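Local structure of botulinum neurotoxin type C1 (Clostridium botulinum, 3R4S) at residues E67-V70 and Y71-Y75; R276-N280 and D281-G285. The protein is probably a zinc protease that blocks neurotransmitter release, and its receptor-binding region, the fragment described here, docks onto gangliosides of the nerve cell. All coordinates share one frame; numbering follows the deposited sequence.

Interaction 1: residues E67-V70 and Y71-Y75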
ATOM      1  N   GLU A  67     -34.150   2.340   5.606  1.00 25.58           N
ATOM      2  CA  GLU A  67     -34.119   2.634   7.042  1.00 26.74           C
ATOM      3  C   GLU A  67     -34.400   1.412   7.924  1.00 30.79           C
ATOM      4  O   GLU A  67     -33.959   1.337   9.079  1.00 24.21           O
ATOM      5  CB  GLU A  67     -35.084   3.770   7.392  1.00 30.82           C
ATOM      6  CG  GLU A  67     -36.556   3.383   7.296  1.00 40.64           C
ATOM      7  CD  GLU A  67     -37.488   4.548   7.627  1.00 51.85           C
ATOM      8  OE1 GLU A  67     -36.997   5.694   7.781  1.00 58.14           O
ATOM      9  OE2 GLU A  67     -38.712   4.314   7.724  1.00 47.10           O
ATOM     10  N   ASN A  68     -35.137   0.453   7.378  1.00 24.69           N
ATOM     11  CA  ASN A  68     -35.474  -0.751   8.123  1.00 24.20           C
ATOM     12  C   ASN A  68     -34.285  -1.699   8.261  1.00 22.53           C
ATOM     13  O   ASN A  68     -34.069  -2.292   9.318  1.00 21.64           O
ATOM     14  CB  ASN A  68     -36.670  -1.443   7.462  1.00 25.66           C
ATOM     15  CG  ASN A  68     -37.901  -0.547   7.440  1.00 30.69           C
ATOM     16  OD1 ASN A  68     -38.430  -0.191   8.493  1.00 30.84           O
ATOM     17  ND2 ASN A  68     -38.335  -0.146   6.248  1.00 33.52           N
ATOM     18  N   ILE A  69     -33.503  -1.828   7.199  1.00 19.40           N
ATOM     19  CA  ILE A  69     -32.331  -2.688   7.269  1.00 21.93           C
ATOM     20  C   ILE A  69     -31.330  -2.079   8.259  1.00 21.70           C
ATOM     21  O   ILE A  69     -30.677  -2.792   9.015  1.00 22.64           O
ATOM     22  CB  ILE A  69     -31.700  -2.961   5.867  1.00 22.55           C
ATOM     23  CG1 ILE A  69     -30.765  -4.166   5.930  1.00 21.35           C
ATOM     24  CG2 ILE A  69     -30.989  -1.737   5.314  1.00 23.39           C
ATOM     25  CD1 ILE A  69     -31.409  -5.417   6.531  1.00 22.66           C
ATOM     26  N   VAL A  70     -31.235  -0.754   8.282  1.00 22.04           N
ATOM     27  CA  VAL A  70     -30.370  -0.088   9.257  1.00 22.52           C
ATOM     28  C   VAL A  70     -30.849  -0.410  10.673  1.00 23.59           C
ATOM     29  O   VAL A  70     -30.081  -0.868  11.528  1.00 22.07           O
ATOM     30  CB  VAL A  70     -30.358   1.446   9.040  1.00 25.10           C
ATOM     31  CG1 VAL A  70     -29.573   2.156  10.158  1.00 22.31           C
ATOM     32  CG2 VAL A  70     -29.775   1.780   7.671  1.00 22.72           C
ATOM     33  N   TYR A  71     -32.131  -0.168  10.916  1.00 24.41           N
ATOM     34  CA  TYR A  71     -32.725  -0.401  12.229  1.00 24.90           C
ATOM     35  C   TYR A  71     -32.505  -1.837  12.721  1.00 26.47           C
ATOM     36  O   TYR A  71     -32.180  -2.058  13.893  1.00 22.11           O
ATOM     37  CB  TYR A  71     -34.225  -0.076  12.186  1.00 26.95           C
ATOM     38  CG  TYR A  71     -34.898  -0.177  13.532  1.00 32.64           C
ATOM     39  CD1 TYR A  71     -34.823   0.869  14.448  1.00 38.55           C
ATOM     40  CD2 TYR A  71     -35.596  -1.321  13.897  1.00 36.66           C
ATOM     41  CE1 TYR A  71     -35.432   0.776  15.691  1.00 40.98           C
ATOM     42  CE2 TYR A  71     -36.208  -1.421  15.132  1.00 38.48           C
ATOM     43  CZ  TYR A  71     -36.124  -0.370  16.021  1.00 42.30           C
ATOM     44  OH  TYR A  71     -36.731  -0.471  17.247  1.00 54.07           O
ATOM     45  N   ASN A  72     -32.675  -2.812  11.826  1.00 19.40           N
ATOM     46  CA  ASN A  72     -32.535  -4.218  12.206  1.00 23.12           C
ATOM     47  C   ASN A  72     -31.103  -4.728  12.234  1.00 24.02           C
ATOM     48  O   ASN A  72     -30.890  -5.885  12.553  1.00 24.88           O
ATOM     49  CB  ASN A  72     -33.375  -5.131  11.294  1.00 22.87           C
ATOM     50  CG  ASN A  72     -34.873  -4.969  11.529  1.00 24.41           C
ATOM     51  OD1 ASN A  72     -35.664  -4.925  10.587  1.00 27.96           O
ATOM     52  ND2 ASN A  72     -35.258  -4.854  12.785  1.00 26.83           N
ATOM     53  N   SER A  73     -30.130  -3.876  11.903  1.00 22.66           N
ATOM     54  CA  SER A  73     -28.741  -4.328  11.795  1.00 22.26           C
ATOM     55  C   SER A  73     -27.774  -3.672  12.780  1.00 23.95           C
ATOM     56  O   SER A  73     -26.933  -4.350  13.368  1.00 29.96           O
ATOM     57  CB  SER A  73     -28.211  -4.091  10.376  1.00 20.51           C
ATOM     58  OG  SER A  73     -28.989  -4.753   9.393  1.00 21.60           O
ATOM     59  N   MET A  74     -27.885  -2.359  12.950  1.00 20.95           N
ATOM     60  CA  MET A  74     -26.801  -1.574  13.543  1.00 24.34           C
ATOM     61  C   MET A  74     -26.768  -1.538  15.062  1.00 25.27           C
ATOM     62  O   MET A  74     -25.783  -1.093  15.639  1.00 21.99           O
ATOM     63  CB  MET A  74     -26.824  -0.133  13.011  1.00 21.08           C
ATOM     64  CG  MET A  74     -26.714  -0.011  11.497  1.00 22.62           C
ATOM     65  SD  MET A  74     -25.219  -0.742  10.800  1.00 21.52           S
ATOM     66  CE  MET A  74     -23.980   0.443  11.333  1.00 20.33           C
ATOM     67  N   TYR A  75     -27.842  -1.975  15.708  1.00 24.79           N
ATOM     68  CA  TYR A  75     -27.978  -1.756  17.143  1.00 25.91           C
ATOM     69  C   TYR A  75     -27.424  -2.886  17.993  1.00 29.25           C
ATOM     70  O   TYR A  75     -27.237  -2.721  19.196  1.00 28.40           O
ATOM     71  CB  TYR A  75     -29.430  -1.438  17.522  1.00 26.63           C
ATOM     72  CG  TYR A  75     -29.853  -0.079  17.022  1.00 27.64           C
ATOM     73  CD1 TYR A  75     -30.440   0.070  15.770  1.00 22.77           C
ATOM     74  CD2 TYR A  75     -29.648   1.061  17.794  1.00 24.12           C
ATOM     75  CE1 TYR A  75     -30.818   1.315  15.302  1.00 22.50           C
ATOM     76  CE2 TYR A  75     -30.023   2.312  17.333  1.00 25.36           C
ATOM     77  CZ  TYR A  75     -30.606   2.429  16.085  1.00 24.64           C
ATOM     78  OH  TYR A  75     -30.979   3.663  15.620  1.00 27.47           O
TER

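Interaction 2: residues R276-N280 and D281-G285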
ATOM      1  N   ARG A 276      19.400  10.193   1.379  1.00 27.79           N
ATOM      2  CA  ARG A 276      18.478  11.179   0.817  1.00 30.60           C
ATOM      3  C   ARG A 276      18.662  12.545   1.462  1.00 33.55           C
ATOM      4  O   ARG A 276      18.881  12.651   2.669  1.00 31.58           O
ATOM      5  CB  ARG A 276      17.020  10.735   1.034  1.00 29.06           C
ATOM      6  CG  ARG A 276      16.578   9.575   0.153  1.00 29.93           C
ATOM      7  CD  ARG A 276      15.147   9.049   0.476  1.00 28.05           C
ATOM      8  NE  ARG A 276      14.977   7.771  -0.207  1.00 26.34           N
ATOM      9  CZ  ARG A 276      14.788   7.654  -1.518  1.00 28.44           C
ATOM     10  NH1 ARG A 276      14.683   8.740  -2.277  1.00 27.16           N
ATOM     11  NH2 ARG A 276      14.691   6.455  -2.072  1.00 33.13           N
ATOM     12  N   ARG A 277      18.550  13.591   0.657  1.00 32.31           N
ATOM     13  CA  ARG A 277      18.572  14.943   1.193  1.00 35.98           C
ATOM     14  C   ARG A 277      17.142  15.438   1.447  1.00 37.16           C
ATOM     15  O   ARG A 277      16.907  16.264   2.331  1.00 39.38           O
ATOM     16  CB  ARG A 277      19.326  15.877   0.246  1.00 39.87           C
ATOM     17  CG  ARG A 277      20.779  15.451  -0.010  1.00 47.31           C
ATOM     18  CD  ARG A 277      21.519  15.215   1.308  1.00 53.16           C
ATOM     19  NE  ARG A 277      22.758  14.449   1.143  1.00 64.44           N
ATOM     20  CZ  ARG A 277      23.497  13.995   2.158  1.00 68.24           C
ATOM     21  NH1 ARG A 277      23.119  14.229   3.414  1.00 66.62           N
ATOM     22  NH2 ARG A 277      24.611  13.302   1.925  1.00 60.99           N
ATOM     23  N   ASN A 278      16.193  14.914   0.676  1.00 32.77           N
ATOM     24  CA  ASN A 278      14.788  15.267   0.822  1.00 35.24           C
ATOM     25  C   ASN A 278      14.017  14.104   1.443  1.00 37.43           C
ATOM     26  O   ASN A 278      13.475  13.259   0.735  1.00 34.11           O
ATOM     27  CB  ASN A 278      14.194  15.621  -0.540  1.00 37.25           C
ATOM     28  CG  ASN A 278      15.094  16.547  -1.347  1.00 39.58           C
ATOM     29  OD1 ASN A 278      15.215  16.413  -2.566  1.00 37.87           O
ATOM     30  ND2 ASN A 278      15.741  17.483  -0.662  1.00 41.83           N
ATOM     31  N   ASN A 279      13.972  14.068   2.768  1.00 38.23           N
ATOM     32  CA  ASN A 279      13.335  12.967   3.486  1.00 45.55           C
ATOM     33  C   ASN A 279      11.829  12.876   3.318  1.00 40.75           C
ATOM     34  O   ASN A 279      11.239  11.822   3.552  1.00 42.21           O
ATOM     35  CB  ASN A 279      13.673  13.045   4.970  1.00 42.97           C
ATOM     36  CG  ASN A 279      15.070  12.585   5.255  1.00 56.01           C
ATOM     37  OD1 ASN A 279      15.460  11.485   4.852  1.00 56.41           O
ATOM     38  ND2 ASN A 279      15.850  13.422   5.939  1.00 62.15           N
ATOM     39  N   ASN A 280      11.214  13.982   2.921  1.00 37.01           N
ATOM     40  CA  ASN A 280       9.767  14.044   2.781  1.00 40.51           C
ATOM     41  C   ASN A 280       9.301  13.651   1.387  1.00 39.78           C
ATOM     42  O   ASN A 280       8.108  13.688   1.094  1.00 35.20           O
ATOM     43  CB  ASN A 280       9.266  15.450   3.110  1.00 39.26           C
ATOM     44  CG  ASN A 280       9.629  15.884   4.518  1.00 46.58           C
ATOM     45  OD1 ASN A 280       9.614  15.083   5.452  1.00 49.23           O
ATOM     46  ND2 ASN A 280       9.956  17.162   4.674  1.00 53.40           N
ATOM     47  N   ASP A 281      10.239  13.284   0.522  1.00 33.12           N
ATOM     48  CA  ASP A 281       9.879  12.874  -0.826  1.00 35.14           C
ATOM     49  C   ASP A 281      10.700  11.674  -1.294  1.00 32.70           C
ATOM     50  O   ASP A 281      11.692  11.305  -0.675  1.00 32.59           O
ATOM     51  CB  ASP A 281      10.090  14.024  -1.810  1.00 42.58           C
ATOM     52  CG  ASP A 281       9.307  15.267  -1.438  1.00 49.85           C
ATOM     53  OD1 ASP A 281       8.209  15.453  -2.002  1.00 46.51           O
ATOM     54  OD2 ASP A 281       9.799  16.059  -0.598  1.00 50.72           O
ATOM     55  N   PHE A 282      10.256  11.064  -2.384  1.00 31.30           N
ATOM     56  CA  PHE A 282      11.072  10.129  -3.139  1.00 32.04           C
ATOM     57  C   PHE A 282      11.351  10.818  -4.461  1.00 34.47           C
ATOM     58  O   PHE A 282      10.540  10.757  -5.382  1.00 33.12           O
ATOM     59  CB  PHE A 282      10.333   8.810  -3.384  1.00 30.57           C
ATOM     60  CG  PHE A 282      10.186   7.953  -2.154  1.00 31.07           C
ATOM     61  CD1 PHE A 282      11.274   7.279  -1.630  1.00 32.56           C
ATOM     62  CD2 PHE A 282       8.957   7.816  -1.527  1.00 30.87           C
ATOM     63  CE1 PHE A 282      11.144   6.486  -0.500  1.00 30.58           C
ATOM     64  CE2 PHE A 282       8.819   7.027  -0.404  1.00 30.00           C
ATOM     65  CZ  PHE A 282       9.918   6.358   0.109  1.00 32.16           C
ATOM     66  N   ASN A 283      12.483  11.502  -4.554  1.00 31.38           N
ATOM     67  CA  ASN A 283      12.753  12.274  -5.751  1.00 33.33           C
ATOM     68  C   ASN A 283      14.239  12.480  -6.019  1.00 33.94           C
ATOM     69  O   ASN A 283      14.646  13.496  -6.585  1.00 39.54           O
ATOM     70  CB  ASN A 283      12.011  13.617  -5.689  1.00 34.42           C
ATOM     71  CG  ASN A 283      12.535  14.533  -4.594  1.00 36.57           C
ATOM     72  OD1 ASN A 283      13.523  14.228  -3.920  1.00 32.68           O
ATOM     73  ND2 ASN A 283      11.871  15.673  -4.416  1.00 37.97           N
ATOM     74  N   GLU A 284      15.050  11.512  -5.610  1.00 33.79           N
ATOM     75  CA  GLU A 284      16.497  11.618  -5.770  1.00 32.75           C
ATOM     76  C   GLU A 284      17.068  10.375  -6.432  1.00 34.36           C
ATOM     77  O   GLU A 284      16.554   9.268  -6.259  1.00 29.48           O
ATOM     78  CB  GLU A 284      17.170  11.838  -4.418  1.00 31.58           C
ATOM     79  CG  GLU A 284      16.749  13.121  -3.721  1.00 33.61           C
ATOM     80  CD  GLU A 284      17.248  13.195  -2.286  1.00 34.39           C
ATOM     81  OE1 GLU A 284      18.456  13.428  -2.071  1.00 35.24           O
ATOM     82  OE2 GLU A 284      16.429  13.021  -1.368  1.00 32.73           O
ATOM     83  N   GLY A 285      18.130  10.559  -7.205  1.00 31.88           N
ATOM     84  CA  GLY A 285      18.855   9.429  -7.744  1.00 28.98           C
ATOM     85  C   GLY A 285      18.254   8.831  -8.997  1.00 30.96           C
ATOM     86  O   GLY A 285      17.354   9.402  -9.614  1.00 30.07           O
TER
HETATM   87  O   HOH W   1      14.182   8.675  -4.989  1.00 29.86           O
HETATM   88  O   HOH W   2      14.247  11.550  -1.956  1.00 30.82           O
HETATM   89  O   HOH W   3      12.007   9.657   1.846  1.00 44.04           O
HETATM   90  O   HOH W   4      11.880  16.375   1.751  1.00 42.59           O

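Interaction 1: residues E67-V70 and Y71-Y75
From E67 to N72 the backbone follows alpha-helical i-to-i+4 bonding, Y71 N reaching E67 O at 3.0 Å and N72 N reaching N68 O at 2.9 Å, whereas at V70 one carbonyl serves two amides. Of these two, M74 N lies 3.0 Å from V70 O, with a C=O...N angle of 164°. S73 N, also at 3.0 Å from V70 O, approaches from above the carbonyl plane, an i-to-i+3 bond beside the i-to-i+4 one.

The hydroxyl of S73 makes the direct side-chain bond. With OG beside its own backbone N (chi1 -58°), S73 turns the hydroxyl back along the helix and donates to I69 O over 2.6 Å. The I69 carbonyl, which an ideal alpha helix would pair with S73 N, is thereby satisfied by the side chain instead. The end of I69 flanks the same hydroxyl, CD1 lying 3.8 Å from S73 OG, and I69 and S73 both rest on I13 of strand 12-18.

Helix 67-73 connects strand 60-64 with strand 77-87, which belong to different antiparallel sheets of the lectin-like jelly roll, so the chain crosses from one sheet to the other here. Just before it, N66 OD1 accepts a hydrogen bond from I69 N.

One turn apart, V70 and M74 make the apolar contact: the CG1 branch of V70, anti to the backbone N, meets M74 CG at 3.8 Å. Bends at chi2 and chi3 then carry the M74 sulfur end away from V70, and M74 also touches F182. Farther on, the Y75 ring brings CD1 to 4.4 Å from V70 O at an oblique angle, while its hydroxyl bonds to F182 N and its ring meets that of F182 edge-to-face.

Interaction 2: residues R276-N280 and D281-G285
E284 turns its carboxylate back onto the amides of R277 and N278, which supply the direct hydrogen bonds to this side chain. R277 N donates to E284 OE1 over 2.7 Å, nearly straight (170°), the oxygen offering its syn lone pair. N278 N meets E284 OE2 at 2.8 Å from above the carboxylate plane; a weak second bond from R277 N reaches the same oxygen. E284's chain runs extended beyond CG (chi2 170°), which takes the carboxylate across the loop to these amides. In the backbone, D281 N donates to N278 O at 3.2 Å, closing a type I beta turn.

Flat groups meet between R276 and F282. The ring presents its edge to the guanidinium, CD1 standing 3.5 Å above the guanidinium plane over its centre, with the planes 83° apart. R276 NE is bound to L260 O, while the F282 ring packs edge-to-face with Y241.

Water adds further links. One molecule takes protons from R276 NH1 and N283 N and sits 2.7 Å from E284 OE2; another accepts from R276 NH1 and E284 N. A third bridges N279 O and D281 O.

This loop joins strands 270-275 and 288-292 of the beta-trefoil, and N280 O also accepts a bond from K88 of the jelly roll. R276 NH1 and E284 OE2 are 4.7 Å apart, not in direct contact, and one water lies between them; two amide donors and this nearby positive charge would probably keep E284 ionised.

Overall arrangement
Interaction 1 comes first along the chain, in the helix joining the two sheets of the jelly roll; interaction 2 follows in a loop of the beta-trefoil. Their centres are 49 Å apart, on opposite sides of the chain's centre, and their nearest atoms about 35 Å apart. They lie in different domains and share no sheet. Interaction 1 lies 33 Å from the chain's centre, interaction 2 only 19 Å, where residues 276-285 touch K88, A141 and P142 of the jelly roll, so the loop lies at the interface of the two domains. Interaction 2 belongs to the domain that holds both sialic acids, and the E284 side chain is about 13 Å from the N-acetyl-beta-neuraminic acid.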